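Prephenate dehydratase:Amino acid-binding ACT (Brucella abortus, PDB 6VH5) probably converts prephenate to 3-phenylpyruvate, releasing carbon dioxide and water, in phenylalanine biosynthesis, and binds phenylalanine at its ACT domain. Local coordinates at residues Thr217-Val223 against Thr259-Ile265. Sequence-based numbering, arbitrary orientation.
Sequences TTFVFRV and TQFYADI. With PHE (phenylalanine), chain J.
Two nitrogens of Arg-222 reach for one oxygen, Gln-260 OE1: NE binds it at 2.6 Å, with the oxygen 27° out of the guanidinium plane, while NH2 adds a weak second bond. The glutamine, with CG anti to its backbone N (chi1 -170°), runs extended to meet the arginine, which leaves NE2 beside Val-220 and weakly hydrogen-bonded to His-87. Farther along the same face, Thr-218 OG1 gives its proton to Asp-264 OD1 at 2.6 Å, arriving from above the carboxylate plane, and Thr-218 CG2 lies 3.4 Å from Tyr-262 OH. Asp-264 has a second partner, Arg-195, in a salt bridge that ties this face to strand 193-200.

The other face illustrates how hydrogen-bonded antiparallel pairs bring their side chains together on one side of a sheet. Both Phe-219 and Phe-221 hold CG between N and the carbonyl carbon (chi1 near 60°), leaning their rings over the neighbouring strand. Ala-263 CB sits over one face of the Phe-219 ring, 4.1 Å from its centroid, and Phe-261 CB does likewise for Phe-221. Phe-261 CZ in turn approaches CD1 of the bound phenylalanine at 3.5 Å, beside Thr-259.

Paired backbone bonds at every second residue join these central strands of the four-stranded ACT sheet. Strands 286-295 and 243-251 flank them, and helix 229-240 packs on the phenylalanine-bearing face against Phe-221, Phe-261 and Ile-265.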
loop_
_atom_site.group_PDB
_atom_site.type_symbol
_atom_site.label_atom_id
_atom_site.label_comp_id
_atom_site.label_asym_id
_atom_site.label_seq_id
_atom_site.Cartn_x
_atom_site.Cartn_y
_atom_site.Cartn_z
ATOM N N THR A 217 -19.853 4.341 -7.856
ATOM C CA THR A 217 -19.160 4.747 -9.066
ATOM C C THR A 217 -17.749 5.151 -8.679
ATOM O O THR A 217 -17.559 5.960 -7.766
ATOM C CB THR A 217 -19.887 5.890 -9.794
ATOM O OG1 THR A 217 -21.113 5.392 -10.344
ATOM C CG2 THR A 217 -19.029 6.428 -10.938
ATOM N N THR A 218 -16.769 4.553 -9.340
ATOM C CA THR A 218 -15.367 4.839 -9.089
ATOM C C THR A 218 -14.803 5.520 -10.321
ATOM O O THR A 218 -15.070 5.083 -11.444
ATOM C CB THR A 218 -14.581 3.558 -8.766
ATOM O OG1 THR A 218 -15.023 3.007 -7.516
ATOM C CG2 THR A 218 -13.088 3.853 -8.684
ATOM N N PHE A 219 -14.062 6.604 -10.113
ATOM C CA PHE A 219 -13.505 7.349 -11.227
ATOM C C PHE A 219 -12.206 8.017 -10.804
ATOM O O PHE A 219 -11.921 8.177 -9.615
ATOM C CB PHE A 219 -14.499 8.400 -11.749
ATOM C CG PHE A 219 -14.924 9.417 -10.711
ATOM C CD1 PHE A 219 -14.265 10.630 -10.594
ATOM C CD2 PHE A 219 -15.991 9.159 -9.866
ATOM C CE1 PHE A 219 -14.669 11.571 -9.649
ATOM C CE2 PHE A 219 -16.389 10.082 -8.918
ATOM C CZ PHE A 219 -15.726 11.295 -8.809
ATOM N N VAL A 220 -11.427 8.417 -11.806
ATOM C CA VAL A 220 -10.233 9.226 -11.613
ATOM C C VAL A 220 -10.429 10.533 -12.370
ATOM O O VAL A 220 -11.176 10.603 -13.348
ATOM C CB VAL A 220 -8.941 8.516 -12.073
ATOM C CG1 VAL A 220 -8.630 7.350 -11.162
ATOM C CG2 VAL A 220 -9.060 8.042 -13.535
ATOM N N PHE A 221 -9.725 11.569 -11.917
ATOM C CA PHE A 221 -9.735 12.869 -12.581
ATOM C C PHE A 221 -8.464 13.611 -12.192
ATOM O O PHE A 221 -7.849 13.323 -11.160
ATOM C CB PHE A 221 -10.979 13.699 -12.216
ATOM C CG PHE A 221 -11.100 14.021 -10.731
ATOM C CD1 PHE A 221 -10.525 15.166 -10.204
ATOM C CD2 PHE A 221 -11.780 13.169 -9.874
ATOM C CE1 PHE A 221 -10.625 15.455 -8.851
ATOM C CE2 PHE A 221 -11.895 13.451 -8.512
ATOM C CZ PHE A 221 -11.310 14.583 -7.999
ATOM N N ARG A 222 -8.081 14.572 -13.028
ATOM C CA ARG A 222 -6.892 15.387 -12.801
ATOM C C ARG A 222 -7.239 16.862 -12.601
ATOM O O ARG A 222 -8.105 17.408 -13.293
ATOM C CB ARG A 222 -5.917 15.242 -13.968
ATOM C CG ARG A 222 -5.350 13.845 -14.063
ATOM C CD ARG A 222 -4.650 13.607 -15.354
ATOM N NE ARG A 222 -4.222 12.218 -15.434
ATOM C CZ ARG A 222 -3.136 11.821 -16.082
ATOM N NH1 ARG A 222 -2.380 12.722 -16.695
ATOM N NH2 ARG A 222 -2.805 10.535 -16.101
ATOM N N VAL A 223 -6.521 17.513 -11.678
ATOM C CA VAL A 223 -6.565 18.958 -11.511
ATOM C C VAL A 223 -5.143 19.500 -11.465
ATOM O O VAL A 223 -4.169 18.765 -11.292
ATOM C CB VAL A 223 -7.328 19.410 -10.242
ATOM C CG1 VAL A 223 -8.791 19.035 -10.332
ATOM C CG2 VAL A 223 -6.683 18.839 -8.976
ATOM N N THR A 259 -2.147 16.873 -10.327
ATOM C CA THR A 259 -2.467 15.834 -9.361
ATOM C C THR A 259 -3.606 14.976 -9.891
ATOM O O THR A 259 -4.582 15.499 -10.428
ATOM C CB THR A 259 -2.861 16.423 -8.002
ATOM O OG1 THR A 259 -1.968 17.496 -7.683
ATOM C CG2 THR A 259 -2.759 15.346 -6.904
ATOM N N GLN A 260 -3.492 13.661 -9.723
ATOM C CA GLN A 260 -4.590 12.768 -10.062
ATOM C C GLN A 260 -5.262 12.266 -8.787
ATOM O O GLN A 260 -4.610 12.064 -7.760
ATOM C CB GLN A 260 -4.118 11.583 -10.914
ATOM C CG GLN A 260 -5.279 10.777 -11.493
ATOM C CD GLN A 260 -4.852 9.848 -12.600
ATOM O OE1 GLN A 260 -4.370 10.288 -13.642
ATOM N NE2 GLN A 260 -5.037 8.553 -12.386
ATOM N N PHE A 261 -6.577 12.072 -8.864
ATOM C CA PHE A 261 -7.383 11.645 -7.730
ATOM C C PHE A 261 -8.138 10.380 -8.100
ATOM O O PHE A 261 -8.611 10.228 -9.233
ATOM C CB PHE A 261 -8.391 12.733 -7.281
ATOM C CG PHE A 261 -7.767 13.850 -6.481
ATOM C CD1 PHE A 261 -7.702 13.770 -5.082
ATOM C CD2 PHE A 261 -7.199 14.951 -7.115
ATOM C CE1 PHE A 261 -7.102 14.774 -4.332
ATOM C CE2 PHE A 261 -6.593 15.958 -6.375
ATOM C CZ PHE A 261 -6.545 15.871 -4.978
ATOM N N TYR A 262 -8.235 9.477 -7.136
ATOM C CA TYR A 262 -9.023 8.261 -7.247
ATOM C C TYR A 262 -10.192 8.403 -6.286
ATOM O O TYR A 262 -9.988 8.733 -5.118
ATOM C CB TYR A 262 -8.156 7.030 -6.917
ATOM C CG TYR A 262 -8.823 5.679 -7.046
ATOM C CD1 TYR A 262 -8.539 4.837 -8.119
ATOM C CD2 TYR A 262 -9.688 5.212 -6.054
ATOM C CE1 TYR A 262 -9.126 3.573 -8.221
ATOM C CE2 TYR A 262 -10.290 3.962 -6.146
ATOM C CZ TYR A 262 -10.006 3.147 -7.234
ATOM O OH TYR A 262 -10.611 1.910 -7.326
ATOM N N ALA A 263 -11.408 8.168 -6.768
ATOM C CA ALA A 263 -12.580 8.479 -5.961
ATOM C C ALA A 263 -13.683 7.449 -6.149
ATOM O O ALA A 263 -13.865 6.908 -7.245
ATOM C CB ALA A 263 -13.128 9.873 -6.302
ATOM N N ASP A 264 -14.402 7.179 -5.061
ATOM C CA ASP A 264 -15.648 6.423 -5.067
ATOM C C ASP A 264 -16.754 7.355 -4.582
ATOM O O ASP A 264 -16.566 8.069 -3.590
ATOM C CB ASP A 264 -15.595 5.205 -4.127
ATOM C CG ASP A 264 -14.524 4.167 -4.500
ATOM O OD1 ASP A 264 -13.836 4.280 -5.543
ATOM O OD2 ASP A 264 -14.384 3.207 -3.709
ATOM N N ILE A 265 -17.899 7.356 -5.269
ATOM C CA ILE A 265 -19.102 8.022 -4.777
ATOM C C ILE A 265 -20.215 6.979 -4.725
ATOM O O ILE A 265 -20.176 5.946 -5.405
ATOM C CB ILE A 265 -19.551 9.240 -5.632
ATOM C CG1 ILE A 265 -19.843 8.804 -7.061
ATOM C CG2 ILE A 265 -18.518 10.374 -5.631
ATOM C CD1 ILE A 265 -20.257 9.921 -7.950
HETATM N N PHE J . -3.136 21.159 -4.701
HETATM C CA PHE J . -4.525 21.252 -5.136
HETATM C C PHE J . -5.410 21.978 -4.123
HETATM O O PHE J . -6.635 21.990 -4.278
HETATM C CB PHE J . -5.100 19.864 -5.412
HETATM C CG PHE J . -4.769 18.839 -4.349
HETATM C CD1 PHE J . -3.757 17.913 -4.555
HETATM C CD2 PHE J . -5.483 18.785 -3.167
HETATM C CE1 PHE J . -3.447 16.963 -3.581
HETATM C CE2 PHE J . -5.183 17.846 -2.196
HETATM C CZ PHE J . -4.161 16.927 -2.406
HETATM O OXT PHE J . -4.927 22.556 -3.143
#